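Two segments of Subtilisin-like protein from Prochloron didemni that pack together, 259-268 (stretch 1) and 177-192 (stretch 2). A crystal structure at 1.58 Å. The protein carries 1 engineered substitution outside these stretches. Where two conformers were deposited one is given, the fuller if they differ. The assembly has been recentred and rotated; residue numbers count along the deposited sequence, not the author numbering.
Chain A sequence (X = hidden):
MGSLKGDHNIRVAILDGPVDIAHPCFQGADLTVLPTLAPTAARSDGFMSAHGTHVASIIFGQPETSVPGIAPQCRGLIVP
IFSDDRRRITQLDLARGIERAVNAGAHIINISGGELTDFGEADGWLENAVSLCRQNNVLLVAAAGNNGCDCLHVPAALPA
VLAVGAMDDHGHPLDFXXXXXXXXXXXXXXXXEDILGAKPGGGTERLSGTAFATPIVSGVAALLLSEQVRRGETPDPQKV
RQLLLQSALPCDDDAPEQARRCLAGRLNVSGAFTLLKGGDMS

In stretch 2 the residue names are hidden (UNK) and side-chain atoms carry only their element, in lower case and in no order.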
# COMPACT_ATOMS: atom_id res chain seq x y z
N ALA A 259 -5.24 -11.20 -20.75
CA ALA A 259 -3.92 -10.99 -21.33
C ALA A 259 -3.05 -10.14 -20.39
O ALA A 259 -3.26 -10.13 -19.18
CB ALA A 259 -4.04 -10.36 -22.72
N ARG A 260 -2.10 -9.40 -20.97
CA ARG A 260 -1.01 -8.76 -20.19
C ARG A 260 -1.40 -7.70 -19.17
O ARG A 260 -0.71 -7.52 -18.14
CB ARG A 260 -0.02 -8.14 -21.17
CG ARG A 260 0.82 -9.19 -21.82
CD ARG A 260 1.44 -8.70 -23.09
NE ARG A 260 1.76 -9.84 -23.92
CZ ARG A 260 1.00 -10.30 -24.91
NH1 ARG A 260 -0.14 -9.70 -25.24
NH2 ARG A 260 1.41 -11.35 -25.59
N ARG A 261 -2.49 -7.01 -19.43
CA ARG A 261 -2.90 -5.94 -18.55
C ARG A 261 -3.62 -6.47 -17.30
O ARG A 261 -3.96 -5.73 -16.42
CB ARG A 261 -3.69 -4.91 -19.34
CG ARG A 261 -2.92 -4.48 -20.58
CD ARG A 261 -3.42 -3.18 -21.14
NE ARG A 261 -4.87 -3.18 -21.25
CZ ARG A 261 -5.54 -3.75 -22.23
NH1 ARG A 261 -4.90 -4.40 -23.20
NH2 ARG A 261 -6.87 -3.69 -22.23
N CYS A 262 -3.79 -7.80 -17.22
CA CYS A 262 -4.30 -8.42 -16.00
C CYS A 262 -3.21 -8.59 -14.91
O CYS A 262 -3.51 -8.90 -13.76
CB CYS A 262 -4.93 -9.76 -16.34
SG CYS A 262 -6.11 -10.33 -15.11
N LEU A 263 -1.94 -8.39 -15.29
CA LEU A 263 -0.80 -8.58 -14.40
C LEU A 263 -0.80 -10.03 -13.93
O LEU A 263 -1.09 -10.92 -14.76
CB LEU A 263 -0.79 -7.58 -13.26
CG LEU A 263 -1.01 -6.11 -13.66
CD1 LEU A 263 -0.83 -5.22 -12.44
CD2 LEU A 263 -0.11 -5.66 -14.81
N ALA A 264 -0.49 -10.31 -12.67
CA ALA A 264 -0.60 -11.68 -12.19
C ALA A 264 -2.04 -12.08 -11.95
O ALA A 264 -2.33 -13.27 -11.74
CB ALA A 264 0.21 -11.86 -10.92
N GLY A 265 -2.95 -11.10 -11.96
CA GLY A 265 -4.36 -11.34 -11.74
C GLY A 265 -5.03 -10.30 -10.87
O GLY A 265 -4.40 -9.35 -10.39
N ARG A 266 -6.32 -10.51 -10.65
CA ARG A 266 -7.12 -9.65 -9.81
C ARG A 266 -7.10 -10.07 -8.35
O ARG A 266 -7.21 -11.28 -8.05
CB ARG A 266 -8.56 -9.71 -10.30
CG ARG A 266 -8.73 -9.20 -11.71
CD ARG A 266 -10.17 -9.33 -12.10
NE ARG A 266 -10.52 -10.71 -12.44
CZ ARG A 266 -11.57 -11.39 -11.97
NH1 ARG A 266 -12.42 -10.86 -11.10
NH2 ARG A 266 -11.77 -12.63 -12.40
N LEU A 267 -7.02 -9.10 -7.45
CA LEU A 267 -7.07 -9.34 -6.01
C LEU A 267 -8.26 -10.23 -5.67
O LEU A 267 -9.39 -9.97 -6.07
CB LEU A 267 -7.20 -8.02 -5.27
CG LEU A 267 -7.36 -8.07 -3.75
CD1 LEU A 267 -6.13 -8.65 -3.09
CD2 LEU A 267 -7.67 -6.64 -3.28
N ASN A 268 -7.98 -11.29 -4.90
CA ASN A 268 -8.97 -12.29 -4.56
C ASN A 268 -8.86 -12.56 -3.06
O ASN A 268 -8.14 -13.47 -2.64
CB ASN A 268 -8.71 -13.56 -5.37
CG ASN A 268 -9.65 -14.69 -5.03
OD1 ASN A 268 -10.68 -14.48 -4.36
ND2 ASN A 268 -9.32 -15.90 -5.49
N UNK A 177 -3.23 2.47 -16.07
CA UNK A 177 -2.57 1.60 -15.11
C UNK A 177 -1.46 0.86 -15.85
O UNK A 177 -1.70 0.28 -16.92
c UNK A 177 -3.59 0.63 -14.49
o UNK A 177 -3.03 -0.05 -13.36
N UNK A 178 -0.24 0.88 -15.33
CA UNK A 178 0.92 0.33 -16.04
C UNK A 178 0.99 -1.18 -16.01
O UNK A 178 0.57 -1.80 -15.04
n UNK A 178 3.05 3.11 -14.90
c UNK A 178 2.21 0.91 -15.47
c UNK A 178 2.37 2.38 -15.78
o UNK A 178 1.91 2.84 -16.81
N UNK A 179 1.60 -1.76 -17.04
CA UNK A 179 1.58 -3.21 -17.23
C UNK A 179 2.88 -3.75 -17.79
O UNK A 179 2.91 -4.72 -18.53
c UNK A 179 -0.23 -1.52 -19.56
c UNK A 179 1.41 -4.48 -22.64
c UNK A 179 0.27 -2.81 -19.39
c UNK A 179 0.57 -2.22 -23.00
c UNK A 179 0.33 -2.15 -21.64
c UNK A 179 1.19 -4.41 -21.27
n UNK A 179 -0.18 -1.15 -20.88
c UNK A 179 0.65 -3.25 -20.74
c UNK A 179 1.09 -3.41 -23.49
c UNK A 179 0.38 -3.59 -18.11
N UNK A 180 3.99 -3.15 -17.38
CA UNK A 180 5.31 -3.62 -17.78
C UNK A 180 5.59 -5.04 -17.34
O UNK A 180 4.92 -5.56 -16.44
N UNK A 181 6.60 -5.65 -17.94
CA UNK A 181 6.80 -7.12 -17.82
C UNK A 181 6.92 -7.61 -16.39
O UNK A 181 6.37 -8.63 -16.04
c UNK A 181 8.01 -7.60 -18.61
o UNK A 181 9.18 -6.95 -18.17
N UNK A 182 7.64 -6.87 -15.55
CA UNK A 182 7.88 -7.33 -14.18
C UNK A 182 6.60 -7.43 -13.39
O UNK A 182 6.49 -8.26 -12.48
c UNK A 182 8.88 -6.39 -13.48
o UNK A 182 10.05 -6.33 -14.30
c UNK A 182 9.23 -6.88 -12.03
N UNK A 183 5.62 -6.62 -13.75
CA UNK A 183 4.32 -6.66 -13.08
C UNK A 183 3.53 -7.92 -13.40
O UNK A 183 2.60 -8.25 -12.67
c UNK A 183 3.51 -2.97 -13.71
c UNK A 183 4.85 -1.53 -12.37
c UNK A 183 5.37 -2.64 -11.73
o UNK A 183 5.24 -0.25 -11.99
c UNK A 183 3.50 -5.46 -13.48
c UNK A 183 3.93 -1.70 -13.37
c UNK A 183 4.96 -3.91 -12.08
c UNK A 183 4.02 -4.09 -13.09
N UNK A 184 3.84 -8.62 -14.48
CA UNK A 184 3.16 -9.88 -14.77
C UNK A 184 3.52 -10.92 -13.71
O UNK A 184 2.75 -11.87 -13.49
o UNK A 184 3.34 -11.00 -19.03
c UNK A 184 2.64 -11.45 -16.77
c UNK A 184 3.54 -10.38 -16.16
c UNK A 184 3.14 -11.88 -18.14
o UNK A 184 3.33 -13.11 -18.36
N UNK A 185 4.68 -10.77 -13.09
CA UNK A 185 5.14 -11.72 -12.08
C UNK A 185 4.81 -11.27 -10.67
O UNK A 185 4.57 -12.11 -9.80
n UNK A 185 6.68 -12.37 -15.73
c UNK A 185 7.31 -11.97 -14.62
o UNK A 185 8.09 -11.00 -14.61
c UNK A 185 6.66 -11.97 -12.16
c UNK A 185 7.07 -12.79 -13.37
N UNK A 186 4.84 -9.96 -10.42
CA UNK A 186 4.69 -9.47 -9.05
C UNK A 186 3.64 -8.40 -8.86
O UNK A 186 3.60 -7.75 -7.80
o UNK A 186 8.85 -8.43 -8.51
c UNK A 186 6.63 -7.76 -9.07
c UNK A 186 8.03 -7.50 -8.56
c UNK A 186 6.04 -9.04 -8.48
n UNK A 186 8.32 -6.26 -8.22
N UNK A 187 2.78 -8.21 -9.85
CA UNK A 187 1.72 -7.22 -9.75
C UNK A 187 0.34 -7.85 -9.68
O UNK A 187 0.10 -8.89 -10.27
N UNK A 188 -0.55 -7.20 -8.94
CA UNK A 188 -1.94 -7.59 -8.90
C UNK A 188 -2.82 -6.36 -9.10
O UNK A 188 -2.41 -5.25 -8.78
c UNK A 188 -2.71 -8.23 -5.16
c UNK A 188 -1.62 -9.71 -7.58
c UNK A 188 -2.33 -8.35 -7.61
c UNK A 188 -2.10 -7.52 -6.37
N UNK A 189 -4.01 -6.59 -9.62
CA UNK A 189 -4.99 -5.51 -9.78
C UNK A 189 -5.87 -5.41 -8.56
O UNK A 189 -6.39 -6.42 -8.06
c UNK A 189 -5.20 -5.76 -12.39
c UNK A 189 -5.87 -5.74 -11.01
c UNK A 189 -6.23 -6.10 -13.46
c UNK A 189 -4.53 -4.41 -12.69
N UNK A 190 -6.11 -4.19 -8.10
CA UNK A 190 -7.05 -3.97 -7.01
C UNK A 190 -7.96 -2.81 -7.40
O UNK A 190 -7.67 -2.07 -8.34
c UNK A 190 -6.32 -3.70 -5.69
N UNK A 191 -9.09 -2.65 -6.70
CA UNK A 191 -10.01 -1.58 -7.09
C UNK A 191 -9.32 -0.23 -7.04
O UNK A 191 -8.67 0.09 -6.05
c UNK A 191 -11.09 -3.09 -5.61
c UNK A 191 -9.64 -3.49 -5.63
c UNK A 191 -11.11 -1.68 -6.02
N UNK A 192 -9.44 0.52 -8.12
CA UNK A 192 -8.76 1.82 -8.21
C UNK A 192 -9.59 2.95 -8.78
O UNK A 192 -9.05 3.98 -9.13

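Position 177 carries one carbon and then one oxygen, out of reach of stretch 1: Ser177. At 178 two carbons lead to an oxygen and a nitrogen, an amide pointing away, which makes it Asn178; its backbone O still lies 3.9 Å from Leu263 CD2.

Position 179 has one carbon and then fused five- and six-membered rings holding eight carbons and one nitrogen; the rings take the aliphatic stem of Arg261 over one face, and Arg260 and Leu263 also touch the side chain. This is Trp179. Arg261 CD lies 3.8 Å from the centroid of the five-membered ring of Trp179 and almost on the ring normal, a CH-pi contact. Arg260 CB approaches Trp179 CE3 at 3.9 Å, and Leu263 CD2 rests 3.9 Å from Trp179 CB.

Position 180 has no side-chain atoms and is Gly180. At 181 there is one carbon then one oxygen, pointing away from stretch 1: Ser181. The side chain of 182 is one carbon forking to an oxygen and a carbon, without contact: Thr182.

Position 183 shows one carbon, then a six-carbon ring bearing an oxygen; the ring end leads away, but the base touches Leu263. It is Tyr183, with Leu263 CD2 3.9 Å from Tyr183 CB. Position 184 has three carbons, the third with two oxygens; its CB points away from stretch 1, and its nearest side-chain approach is to Arg260. This is Glu184, and Arg260 CG to Glu184 OE1 is 4.2 Å, proximity without a salt bridge.

Positions 185 and 186 each have three carbons ending in one oxygen and one nitrogen, and both point away: Gln185 and Gln186. Position 187 has no side chain and is Gly187. A CB here would lie about 3.2 Å from Leu263 CD1 and would clash with Tyr183 O at 2.8 Å, so bareness is what the site accepts.

Four carbons at 188 fork at the first, one arm two carbons long, and meet Leu267: Ile188, its CD1 4.0 Å from Leu267 CD1. Four carbons at 189 fork at the second instead and reach Leu263, giving Leu189, whose CD2 lies 3.8 Å from Leu263 CD1. A single carbon at 190, touching Leu267, is Ala190, its CB 4.0 Å from Leu267 CD2. At 191 three carbons close a ring onto the backbone N, again near Leu267, hence Pro191, with its CD 4.4 Å from Leu267 CD2. Position 192, with no side-chain atoms and no contact, is Gly192.

The rule is a backbone clip, with Leu263 just before its first bond and Leu267 giving its last. A type II' turn from Cys262 to Gly265 presents Ala264 N to Gly187 O at 2.9 Å; Leu189 N then donates to Gly265 O at 2.9 Å, and Leu267 N to Leu189 O at 2.8 Å, around the single beta bridge of Arg266 with Leu189. Gly265 closes the turn, and its own backbone angles would jam a CB against the preceding carbonyl O, which by itself calls for glycine. Leu263 packs among Trp179, Tyr183, Gly187 and Leu189, while Leu267 covers Ile188, Ala190 and Pro191. Hydrogen bonds set the register; apolar side chains fill the space around it.

Stretch 2, residues 177-192: SNWGSTYEQQGILAPG
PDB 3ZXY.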